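Local coordinates for oligopeptide ABC transporter, periplasmic oligopeptide-binding protein, putative (Thermotoga maritima MSB8, PDB 5IPW) that probably binds oligopeptides in the periplasm and hands them to an ABC transporter for import, at residues T62-W67 / E296-W301; E250-L255 / Y276-Y281; G324-L329 / P598-N603. All blocks are in the same frame, centred on the assembly; numbering follows the deposited sequence.

Interaction 1 (T62-W67 / E296-W301); sequences TWRRVW and EIDMQW
Arg64 and Asp298 form a salt bridge that ties together the edges of two sheets in this periplasmic binding protein fold. Strand 62-67 borders one mixed sheet, and segment 296-301 carries the short edge strand 299-300 of another. Arg64 grips the carboxylate side-on, with one nitrogen for each oxygen. NE donates to Asp298 OD2 at 3.0 Å, and NH2 donates to Asp298 OD1 at 2.9 Å. Both oxygens lie in the guanidinium plane, yet the nitrogens approach from above the carboxylate plane. The two planes are therefore well apart, at 46°. The bend at chi3 (-64°) turns NE back toward the acid. Asp298 OD2 also accepts the backbone N of Arg64, at 2.9 Å on its anti side, and so takes two bonds. The backbone answers in return, with Asp298 N donating to Arg64 O at 3.0 Å. Over one face of the guanidinium, near its rim, lies Glu296 O. This pairing probably supports the ionised form of Asp298, a buried acid.

Gln300 makes the second clasp. Its CG is anti to the backbone N (chi1 -170°), and the chain runs out extended to Val66. There the amide works like a piece of strand. OE1 accepts Val66 N on a lone pair at 3.0 Å, and NE2 donates to Val66 O. On the way, Gln300 CG passes over one face of the Arg65 guanidinium, 3.5 Å from Arg65 NH2. The amide and guanidinium planes are stacked. Val66 CG2 also meets Ile297 CD1.

Trp63 lies alongside Met299, and its side chain also touches Leu79 of helix 73-80. Trp63 NE1 points in the ring plane at a lone pair of Met299 O, 2.9 Å away.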
loop_
_atom_site.group_PDB
_atom_site.type_symbol
_atom_site.label_atom_id
_atom_site.label_comp_id
_atom_site.label_asym_id
_atom_site.label_seq_id
_atom_site.Cartn_x
_atom_site.Cartn_y
_atom_site.Cartn_z
ATOM N N THR A 62 -13.174 -22.043 -12.729
ATOM C CA THR A 62 -12.327 -21.102 -13.439
ATOM C C THR A 62 -12.813 -19.709 -13.103
ATOM O O THR A 62 -13.965 -19.360 -13.348
ATOM C CB THR A 62 -12.339 -21.318 -14.970
ATOM O OG1 THR A 62 -11.805 -22.612 -15.283
ATOM C CG2 THR A 62 -11.486 -20.275 -15.679
ATOM N N TRP A 63 -11.904 -18.927 -12.544
ATOM C CA TRP A 63 -12.171 -17.589 -12.083
ATOM C C TRP A 63 -11.937 -16.641 -13.258
ATOM O O TRP A 63 -10.793 -16.431 -13.687
ATOM C CB TRP A 63 -11.242 -17.304 -10.888
ATOM C CG TRP A 63 -11.166 -15.911 -10.360
ATOM C CD1 TRP A 63 -11.928 -14.826 -10.708
ATOM C CD2 TRP A 63 -10.277 -15.463 -9.340
ATOM N NE1 TRP A 63 -11.542 -13.717 -9.973
ATOM C CE2 TRP A 63 -10.536 -14.091 -9.124
ATOM C CE3 TRP A 63 -9.285 -16.094 -8.579
ATOM C CZ2 TRP A 63 -9.831 -13.344 -8.186
ATOM C CZ3 TRP A 63 -8.587 -15.354 -7.658
ATOM C CH2 TRP A 63 -8.861 -13.990 -7.464
ATOM N N ARG A 64 -13.032 -16.076 -13.765
ATOM C CA ARG A 64 -12.997 -15.186 -14.917
ATOM C C ARG A 64 -12.721 -13.756 -14.513
ATOM O O ARG A 64 -13.459 -13.174 -13.717
ATOM C CB ARG A 64 -14.325 -15.238 -15.673
ATOM C CG ARG A 64 -14.678 -16.629 -16.192
ATOM C CD ARG A 64 -16.102 -16.682 -16.711
ATOM N NE ARG A 64 -17.058 -16.443 -15.634
ATOM C CZ ARG A 64 -18.336 -16.120 -15.802
ATOM N NH1 ARG A 64 -18.863 -15.996 -17.020
ATOM N NH2 ARG A 64 -19.101 -15.920 -14.735
ATOM N N ARG A 65 -11.648 -13.198 -15.072
ATOM C CA ARG A 65 -11.346 -11.782 -14.933
ATOM C C ARG A 65 -11.063 -11.180 -16.305
ATOM O O ARG A 65 -11.093 -11.874 -17.329
ATOM C CB ARG A 65 -10.114 -11.583 -14.052
ATOM C CG ARG A 65 -10.153 -12.243 -12.687
ATOM C CD ARG A 65 -8.878 -11.914 -11.908
ATOM N NE ARG A 65 -9.113 -10.957 -10.828
ATOM C CZ ARG A 65 -8.444 -9.822 -10.621
ATOM N NH1 ARG A 65 -7.453 -9.446 -11.413
ATOM N NH2 ARG A 65 -8.767 -9.051 -9.587
ATOM N N VAL A 66 -10.765 -9.888 -16.316
ATOM C CA VAL A 66 -10.339 -9.204 -17.530
ATOM C C VAL A 66 -9.117 -8.333 -17.244
ATOM O O VAL A 66 -9.014 -7.735 -16.172
ATOM C CB VAL A 66 -11.476 -8.329 -18.127
ATOM C CG1 VAL A 66 -12.656 -9.192 -18.532
ATOM C CG2 VAL A 66 -11.932 -7.256 -17.155
ATOM N N TRP A 67 -8.203 -8.258 -18.209
ATOM C CA TRP A 67 -7.047 -7.349 -18.107
ATOM C C TRP A 67 -6.696 -6.653 -19.434
ATOM O O TRP A 67 -7.221 -6.994 -20.502
ATOM C CB TRP A 67 -5.831 -8.093 -17.544
ATOM C CG TRP A 67 -5.080 -8.963 -18.521
ATOM C CD1 TRP A 67 -5.585 -9.643 -19.593
ATOM C CD2 TRP A 67 -3.683 -9.270 -18.477
ATOM N NE1 TRP A 67 -4.587 -10.342 -20.227
ATOM C CE2 TRP A 67 -3.408 -10.130 -19.561
ATOM C CE3 TRP A 67 -2.635 -8.897 -17.626
ATOM C CZ2 TRP A 67 -2.128 -10.622 -19.820
ATOM C CZ3 TRP A 67 -1.360 -9.384 -17.884
ATOM C CH2 TRP A 67 -1.119 -10.237 -18.975
ATOM N N GLU A 296 -20.166 -11.167 -16.128
ATOM C CA GLU A 296 -19.165 -11.961 -16.835
ATOM C C GLU A 296 -17.809 -11.940 -16.119
ATOM O O GLU A 296 -16.851 -12.544 -16.591
ATOM C CB GLU A 296 -19.018 -11.475 -18.279
ATOM C CG GLU A 296 -20.195 -11.847 -19.169
ATOM C CD GLU A 296 -20.011 -11.414 -20.616
ATOM O OE1 GLU A 296 -19.102 -10.605 -20.898
ATOM O OE2 GLU A 296 -20.784 -11.886 -21.478
ATOM N N ILE A 297 -17.739 -11.242 -14.988
ATOM C CA ILE A 297 -16.553 -11.232 -14.146
ATOM C C ILE A 297 -16.894 -11.861 -12.792
ATOM O O ILE A 297 -17.807 -11.409 -12.102
ATOM C CB ILE A 297 -16.039 -9.801 -13.934
ATOM C CG1 ILE A 297 -15.719 -9.157 -15.287
ATOM C CG2 ILE A 297 -14.821 -9.812 -13.011
ATOM C CD1 ILE A 297 -15.056 -7.798 -15.199
ATOM N N ASP A 298 -16.153 -12.900 -12.423
ATOM C CA ASP A 298 -16.428 -13.668 -11.211
ATOM C C ASP A 298 -16.027 -12.924 -9.945
ATOM O O ASP A 298 -16.739 -12.970 -8.941
ATOM C CB ASP A 298 -15.731 -15.015 -11.283
ATOM C CG ASP A 298 -16.421 -15.967 -12.232
ATOM O OD1 ASP A 298 -17.671 -16.031 -12.187
ATOM O OD2 ASP A 298 -15.717 -16.664 -13.003
ATOM N N MET A 299 -14.892 -12.240 -9.999
ATOM C CA MET A 299 -14.505 -11.302 -8.952
ATOM C C MET A 299 -13.345 -10.448 -9.436
ATOM O O MET A 299 -12.369 -10.962 -9.992
ATOM C CB MET A 299 -14.162 -12.040 -7.634
ATOM C CG MET A 299 -12.787 -11.757 -7.026
ATOM S SD MET A 299 -12.573 -10.161 -6.262
ATOM C CE MET A 299 -10.855 -9.913 -6.556
ATOM N N GLN A 300 -13.448 -9.145 -9.218
ATOM C CA GLN A 300 -12.376 -8.244 -9.593
ATOM C C GLN A 300 -12.547 -6.914 -8.907
ATOM O O GLN A 300 -13.659 -6.464 -8.643
ATOM C CB GLN A 300 -12.329 -8.039 -11.110
ATOM C CG GLN A 300 -11.086 -7.304 -11.587
ATOM C CD GLN A 300 -10.826 -7.452 -13.083
ATOM O OE1 GLN A 300 -11.187 -8.453 -13.699
ATOM N NE2 GLN A 300 -10.180 -6.451 -13.668
ATOM N N TRP A 301 -11.417 -6.305 -8.598
ATOM C CA TRP A 301 -11.371 -4.965 -8.052
ATOM C C TRP A 301 -10.572 -4.048 -8.965
ATOM O O TRP A 301 -10.884 -2.860 -9.088
ATOM C CB TRP A 301 -10.717 -4.996 -6.671
ATOM C CG TRP A 301 -10.371 -3.646 -6.132
ATOM C CD1 TRP A 301 -11.219 -2.757 -5.555
ATOM C CD2 TRP A 301 -9.079 -3.040 -6.115
ATOM N NE1 TRP A 301 -10.536 -1.625 -5.177
ATOM C CE2 TRP A 301 -9.220 -1.770 -5.514
ATOM C CE3 TRP A 301 -7.809 -3.449 -6.548
ATOM C CZ2 TRP A 301 -8.144 -0.899 -5.334
ATOM C CZ3 TRP A 301 -6.731 -2.584 -6.365
ATOM C CH2 TRP A 301 -6.907 -1.321 -5.764
#

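Interaction 2 (E250-L255 / Y276-Y281); sequences EQFYIL and YVRHEY
The guanidinium of Arg278 stacks on the ring of Phe252, the planes 27° apart. The stack is also an off-centre cation-pi contact, Arg278 CZ being 4.2 Å from the ring centroid. The two side chains run side by side in the same direction. Arg278 NH2 is the guanidinium atom nearest Phe252 CE1 and CZ. Glu280 comes alongside Phe252 too, its CG 3.4 Å from Phe252 CE1 and its carboxylate turned well away from the ring plane. The tyrosine ring of Tyr276 meets Ile254 CG2 through its CD1, and its OH bonds to Glu256.

His279 sits with Tyr253, Leu255 and Val277 on the sheet face opposite Phe252, Ile254, Arg278 and Glu280. A water lies at the edge of its ring, in the ring plane, next to ND1. The same water donates to Tyr253 O at 2.6 Å and to Val277 O at 2.7 Å. Tyr253 O thus takes this water and also His279 N, at 2.9 Å. Trp67 stacks on Tyr253 and meets His279 edge-to-face, so three rings, of Tyr253, His279 and Trp67, gather on this face. Further along, Leu255 CD1 packs on Val277 CG1.

Tyr253 with His279 and Leu255 with Val277 are hydrogen-bonded pairs. Phe252 with Glu280 and Ile254 with Arg278 are non-hydrogen-bonded pairs. Just before strand 252-255 begins, Gln251 O still accepts Tyr281 N. This is regular antiparallel pairing at the middle of a four-stranded mixed sheet of the solute-binding protein fold.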
loop_
_atom_site.group_PDB
_atom_site.type_symbol
_atom_site.label_atom_id
_atom_site.label_comp_id
_atom_site.label_asym_id
_atom_site.label_seq_id
_atom_site.Cartn_x
_atom_site.Cartn_y
_atom_site.Cartn_z
ATOM N N GLU A 250 -1.906 -13.791 -26.038
ATOM C CA GLU A 250 -3.147 -14.491 -26.386
ATOM C C GLU A 250 -4.302 -13.777 -25.697
ATOM O O GLU A 250 -4.091 -13.035 -24.728
ATOM C CB GLU A 250 -3.111 -15.967 -25.976
ATOM C CG GLU A 250 -2.139 -16.822 -26.782
ATOM C CD GLU A 250 -1.958 -18.225 -26.212
ATOM O OE1 GLU A 250 -2.915 -19.032 -26.270
ATOM O OE2 GLU A 250 -0.848 -18.530 -25.715
ATOM N N GLN A 251 -5.518 -13.967 -26.205
ATOM C CA GLN A 251 -6.662 -13.224 -25.671
ATOM C C GLN A 251 -7.075 -13.741 -24.294
ATOM O O GLN A 251 -7.606 -12.985 -23.487
ATOM C CB GLN A 251 -7.848 -13.205 -26.647
ATOM C CG GLN A 251 -8.695 -14.468 -26.715
ATOM C CD GLN A 251 -10.113 -14.191 -27.203
ATOM O OE1 GLN A 251 -10.671 -13.116 -26.957
ATOM N NE2 GLN A 251 -10.709 -15.168 -27.884
ATOM N N PHE A 252 -6.824 -15.024 -24.039
ATOM C CA PHE A 252 -7.019 -15.608 -22.715
ATOM C C PHE A 252 -5.682 -15.987 -22.068
ATOM O O PHE A 252 -5.033 -16.950 -22.472
ATOM C CB PHE A 252 -7.972 -16.801 -22.795
ATOM C CG PHE A 252 -9.346 -16.423 -23.263
ATOM C CD1 PHE A 252 -10.132 -15.565 -22.503
ATOM C CD2 PHE A 252 -9.840 -16.883 -24.477
ATOM C CE1 PHE A 252 -11.392 -15.190 -22.935
ATOM C CE2 PHE A 252 -11.100 -16.509 -24.917
ATOM C CZ PHE A 252 -11.879 -15.662 -24.144
ATOM N N TYR A 253 -5.275 -15.187 -21.086
ATOM C CA TYR A 253 -4.088 -15.463 -20.279
ATOM C C TYR A 253 -4.510 -16.333 -19.101
ATOM O O TYR A 253 -5.282 -15.893 -18.247
ATOM C CB TYR A 253 -3.474 -14.156 -19.789
ATOM C CG TYR A 253 -2.220 -14.320 -18.964
ATOM C CD1 TYR A 253 -1.146 -15.072 -19.430
ATOM C CD2 TYR A 253 -2.094 -13.694 -17.724
ATOM C CE1 TYR A 253 0.008 -15.209 -18.677
ATOM C CE2 TYR A 253 -0.944 -13.824 -16.970
ATOM C CZ TYR A 253 0.100 -14.585 -17.448
ATOM O OH TYR A 253 1.241 -14.718 -16.690
ATOM N N ILE A 254 -4.026 -17.571 -19.069
ATOM C CA ILE A 254 -4.507 -18.554 -18.100
ATOM C C ILE A 254 -3.460 -18.932 -17.061
ATOM O O ILE A 254 -2.325 -19.279 -17.405
ATOM C CB ILE A 254 -5.016 -19.832 -18.791
ATOM C CG1 ILE A 254 -6.137 -19.470 -19.785
ATOM C CG2 ILE A 254 -5.519 -20.829 -17.751
ATOM C CD1 ILE A 254 -6.697 -20.636 -20.578
ATOM N N LEU A 255 -3.867 -18.866 -15.790
ATOM C CA LEU A 255 -3.067 -19.384 -14.679
ATOM C C LEU A 255 -3.662 -20.694 -14.188
ATOM O O LEU A 255 -4.868 -20.820 -14.055
ATOM C CB LEU A 255 -3.002 -18.392 -13.527
ATOM C CG LEU A 255 -2.647 -16.951 -13.875
ATOM C CD1 LEU A 255 -3.000 -16.051 -12.717
ATOM C CD2 LEU A 255 -1.181 -16.794 -14.226
ATOM N N TYR A 276 -8.282 -22.766 -11.955
ATOM C CA TYR A 276 -7.766 -21.882 -12.989
ATOM C C TYR A 276 -8.287 -20.473 -12.808
ATOM O O TYR A 276 -9.418 -20.281 -12.358
ATOM C CB TYR A 276 -8.209 -22.362 -14.367
ATOM C CG TYR A 276 -7.690 -23.715 -14.748
ATOM C CD1 TYR A 276 -6.464 -23.854 -15.377
ATOM C CD2 TYR A 276 -8.432 -24.845 -14.504
ATOM C CE1 TYR A 276 -5.984 -25.100 -15.738
ATOM C CE2 TYR A 276 -7.971 -26.095 -14.859
ATOM C CZ TYR A 276 -6.742 -26.218 -15.472
ATOM O OH TYR A 276 -6.276 -27.470 -15.814
ATOM N N VAL A 277 -7.467 -19.493 -13.161
ATOM C CA VAL A 277 -7.935 -18.122 -13.248
ATOM C C VAL A 277 -7.555 -17.603 -14.625
ATOM O O VAL A 277 -6.392 -17.669 -15.023
ATOM C CB VAL A 277 -7.438 -17.216 -12.086
ATOM C CG1 VAL A 277 -6.160 -17.739 -11.468
ATOM C CG2 VAL A 277 -7.275 -15.766 -12.526
ATOM N N ARG A 278 -8.563 -17.131 -15.362
ATOM C CA ARG A 278 -8.361 -16.688 -16.735
ATOM C C ARG A 278 -8.689 -15.213 -16.910
ATOM O O ARG A 278 -9.748 -14.738 -16.502
ATOM C CB ARG A 278 -9.133 -17.586 -17.719
ATOM C CG ARG A 278 -10.433 -17.059 -18.312
ATOM C CD ARG A 278 -11.212 -18.213 -18.930
ATOM N NE ARG A 278 -11.771 -17.929 -20.249
ATOM C CZ ARG A 278 -12.945 -17.341 -20.494
ATOM N NH1 ARG A 278 -13.729 -16.912 -19.518
ATOM N NH2 ARG A 278 -13.338 -17.167 -21.747
ATOM N N HIS A 279 -7.739 -14.490 -17.489
ATOM C CA HIS A 279 -7.933 -13.094 -17.852
ATOM C C HIS A 279 -8.181 -13.001 -19.352
ATOM O O HIS A 279 -7.420 -13.568 -20.148
ATOM C CB HIS A 279 -6.705 -12.268 -17.495
ATOM C CG HIS A 279 -6.469 -12.143 -16.024
ATOM N ND1 HIS A 279 -6.067 -13.203 -15.244
ATOM C CD2 HIS A 279 -6.568 -11.079 -15.195
ATOM C CE1 HIS A 279 -5.940 -12.803 -13.993
ATOM N NE2 HIS A 279 -6.229 -11.517 -13.938
ATOM N N GLU A 280 -9.258 -12.312 -19.725
ATOM C CA GLU A 280 -9.491 -11.945 -21.113
ATOM C C GLU A 280 -8.856 -10.591 -21.411
ATOM O O GLU A 280 -9.039 -9.632 -20.652
ATOM C CB GLU A 280 -10.983 -11.888 -21.413
ATOM C CG GLU A 280 -11.286 -11.764 -22.901
ATOM C CD GLU A 280 -12.753 -11.943 -23.242
ATOM O OE1 GLU A 280 -13.520 -12.513 -22.433
ATOM O OE2 GLU A 280 -13.131 -11.510 -24.345
ATOM N N TYR A 281 -8.100 -10.512 -22.507
ATOM C CA TYR A 281 -7.604 -9.219 -22.968
ATOM C C TYR A 281 -8.803 -8.347 -23.370
ATOM O O TYR A 281 -9.719 -8.802 -24.050
ATOM C CB TYR A 281 -6.618 -9.336 -24.147
ATOM C CG TYR A 281 -6.237 -7.968 -24.698
ATOM C CD1 TYR A 281 -5.183 -7.243 -24.150
ATOM C CD2 TYR A 281 -6.972 -7.378 -25.731
ATOM C CE1 TYR A 281 -4.850 -5.982 -24.626
ATOM C CE2 TYR A 281 -6.651 -6.117 -26.215
ATOM C CZ TYR A 281 -5.591 -5.422 -25.660
ATOM O OH TYR A 281 -5.276 -4.167 -26.142
HETATM O O HOH W 1 -4.940 -15.448 -15.667
#

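Interaction 3 (G324-L329 / P598-N603); sequences GGYRVL and PAIAKN
Arg327 lays its guanidinium over Ala601 and reaches on to the backbone of Lys602. Its CG stands between the backbone N and the carbonyl carbon (chi1 65°), and the chain is extended from there to NE. NH1 donates to Lys602 O at 2.6 Å, with the oxygen in the guanidinium plane but the nitrogen above the plane of the carbonyl. Ala601 CB sits over one face, 3.5 Å from Arg327 NH1. NH2 bonds to Phe605 O, so two carbonyls hold the group. An alanine here would probably leave Lys602 O and Phe605 O without these donors and take the guanidinium off the methyl of Ala601.

Tyr326 takes the same kind of first torsion (chi1 66°). Its ring turns to Ile600, whose CD1 lies over one face, and Tyr326 CD1 is 3.9 Å from Ile600 CB. Its OH bonds to Leu317 O in helix 311-324.

Lys602 starts away from the partner segment, but bends at chi2 and chi3 fold the chain back. NZ then donates to Gly324 O at 3.1 Å, near the C-terminal end of that helix, where the helix dipole would probably suit a positive charge. Gly325 closes the helix in a Schellman motif with positive phi. Its O accepts Asn603 N at 3.1 Å. A water joins Asn603 ND2 to Tyr326 O.

Farther on, Leu329 CD1 meets Ala601 CB and Val328 CG1 meets Pro598 CB. Backbone pairs Arg327 with Ala601 and Leu329 with Ala599 are hydrogen-bonded. From these antiparallel strands the chain connects to 340-343 and 589-591, neighbours in another sheet, consistent with the paired interlobe crossings of periplasmic binding proteins.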
loop_
_atom_site.group_PDB
_atom_site.type_symbol
_atom_site.label_atom_id
_atom_site.label_comp_id
_atom_site.label_asym_id
_atom_site.label_seq_id
_atom_site.Cartn_x
_atom_site.Cartn_y
_atom_site.Cartn_z
ATOM N N GLY A 324 -27.134 -8.884 -12.842
ATOM C CA GLY A 324 -25.814 -9.472 -13.060
ATOM C C GLY A 324 -25.443 -10.673 -12.192
ATOM O O GLY A 324 -24.488 -11.380 -12.501
ATOM N N GLY A 325 -26.173 -10.906 -11.107
ATOM C CA GLY A 325 -25.888 -12.041 -10.228
ATOM C C GLY A 325 -24.619 -11.874 -9.402
ATOM O O GLY A 325 -23.878 -12.835 -9.194
ATOM N N TYR A 326 -24.379 -10.655 -8.928
ATOM C CA TYR A 326 -23.179 -10.339 -8.174
ATOM C C TYR A 326 -23.486 -9.329 -7.082
ATOM O O TYR A 326 -24.589 -8.808 -7.003
ATOM C CB TYR A 326 -22.078 -9.793 -9.101
ATOM C CG TYR A 326 -22.387 -8.450 -9.736
ATOM C CD1 TYR A 326 -22.159 -7.268 -9.052
ATOM C CD2 TYR A 326 -22.908 -8.372 -11.030
ATOM C CE1 TYR A 326 -22.442 -6.045 -9.631
ATOM C CE2 TYR A 326 -23.191 -7.152 -11.623
ATOM C CZ TYR A 326 -22.965 -5.993 -10.924
ATOM O OH TYR A 326 -23.264 -4.784 -11.504
ATOM N N ARG A 327 -22.496 -9.061 -6.240
ATOM C CA ARG A 327 -22.625 -8.056 -5.196
ATOM C C ARG A 327 -21.479 -7.074 -5.309
ATOM O O ARG A 327 -20.420 -7.407 -5.836
ATOM C CB ARG A 327 -22.657 -8.703 -3.803
ATOM C CG ARG A 327 -21.384 -9.418 -3.377
ATOM C CD ARG A 327 -21.681 -10.416 -2.263
ATOM N NE ARG A 327 -20.508 -11.171 -1.821
ATOM C CZ ARG A 327 -19.913 -12.125 -2.528
ATOM N NH1 ARG A 327 -20.353 -12.441 -3.741
ATOM N NH2 ARG A 327 -18.859 -12.761 -2.029
ATOM N N VAL A 328 -21.715 -5.856 -4.837
ATOM C CA VAL A 328 -20.715 -4.805 -4.860
ATOM C C VAL A 328 -20.115 -4.689 -3.472
ATOM O O VAL A 328 -20.825 -4.439 -2.492
ATOM C CB VAL A 328 -21.322 -3.449 -5.268
ATOM C CG1 VAL A 328 -20.310 -2.327 -5.098
ATOM C CG2 VAL A 328 -21.801 -3.499 -6.712
ATOM N N LEU A 329 -18.803 -4.858 -3.397
ATOM C CA LEU A 329 -18.100 -4.808 -2.130
ATOM C C LEU A 329 -17.631 -3.382 -1.884
ATOM O O LEU A 329 -16.945 -2.786 -2.723
ATOM C CB LEU A 329 -16.934 -5.804 -2.129
ATOM C CG LEU A 329 -17.402 -7.245 -2.362
ATOM C CD1 LEU A 329 -16.256 -8.134 -2.794
ATOM C CD2 LEU A 329 -18.067 -7.805 -1.119
ATOM N N PRO A 598 -14.641 0.279 -4.999
ATOM C CA PRO A 598 -15.424 -0.939 -4.908
ATOM C C PRO A 598 -14.924 -2.086 -5.768
ATOM O O PRO A 598 -14.214 -1.886 -6.753
ATOM C CB PRO A 598 -16.802 -0.494 -5.390
ATOM C CG PRO A 598 -16.497 0.556 -6.393
ATOM C CD PRO A 598 -15.307 1.290 -5.836
ATOM N N ALA A 599 -15.320 -3.284 -5.372
ATOM C CA ALA A 599 -15.028 -4.490 -6.117
ATOM C C ALA A 599 -16.342 -5.191 -6.328
ATOM O O ALA A 599 -17.355 -4.821 -5.729
ATOM C CB ALA A 599 -14.087 -5.383 -5.324
ATOM N N ILE A 600 -16.335 -6.204 -7.176
ATOM C CA ILE A 600 -17.502 -7.048 -7.318
ATOM C C ILE A 600 -17.102 -8.499 -7.196
ATOM O O ILE A 600 -15.965 -8.868 -7.485
ATOM C CB ILE A 600 -18.264 -6.806 -8.642
ATOM C CG1 ILE A 600 -17.484 -7.322 -9.855
ATOM C CG2 ILE A 600 -18.575 -5.326 -8.802
ATOM C CD1 ILE A 600 -18.302 -7.323 -11.135
ATOM N N ALA A 601 -18.054 -9.299 -6.737
ATOM C CA ALA A 601 -17.898 -10.728 -6.656
ATOM C C ALA A 601 -19.242 -11.345 -6.971
ATOM O O ALA A 601 -20.246 -10.944 -6.420
ATOM C CB ALA A 601 -17.453 -11.128 -5.260
ATOM N N LYS A 602 -19.260 -12.315 -7.864
ATOM C CA LYS A 602 -20.461 -13.077 -8.104
ATOM C C LYS A 602 -20.975 -13.655 -6.793
ATOM O O LYS A 602 -20.207 -13.896 -5.867
ATOM C CB LYS A 602 -20.189 -14.210 -9.093
ATOM C CG LYS A 602 -19.912 -13.725 -10.507
ATOM C CD LYS A 602 -21.178 -13.331 -11.241
ATOM C CE LYS A 602 -21.915 -14.554 -11.751
ATOM N NZ LYS A 602 -22.986 -14.129 -12.689
ATOM N N ASN A 603 -22.278 -13.889 -6.731
ATOM C CA ASN A 603 -22.904 -14.430 -5.535
ATOM C C ASN A 603 -22.407 -15.815 -5.145
ATOM O O ASN A 603 -22.532 -16.202 -3.984
ATOM C CB ASN A 603 -24.425 -14.467 -5.704
ATOM C CG ASN A 603 -25.026 -13.085 -5.777
ATOM O OD1 ASN A 603 -24.470 -12.129 -5.243
ATOM N ND2 ASN A 603 -26.160 -12.969 -6.448
HETATM O O HOH W 2 -26.949 -10.022 -6.701
#

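Interactions 1 and 3 are largely buried, while interaction 2 is partly buried and carries exposed residues at its end. Interaction 1 sits between the others. Strand 62-67 pairs with 276-281 of interaction 2, Arg65 N lying 2.8 Å from Arg278 O. Segment 296-301 pairs with 598-603 of interaction 3, Asp298 O lying 2.8 Å from Lys602 N. Interactions 2 and 3 do not touch, their nearest atoms being about 11 Å apart. Each is antiparallel pairing inside one sheet, built mainly on backbone bonds, with Arg327 and Lys602 adding side-chain bonds to carbonyls in interaction 3. Interaction 1 bridges two sheets, so side chains do most of the bonding.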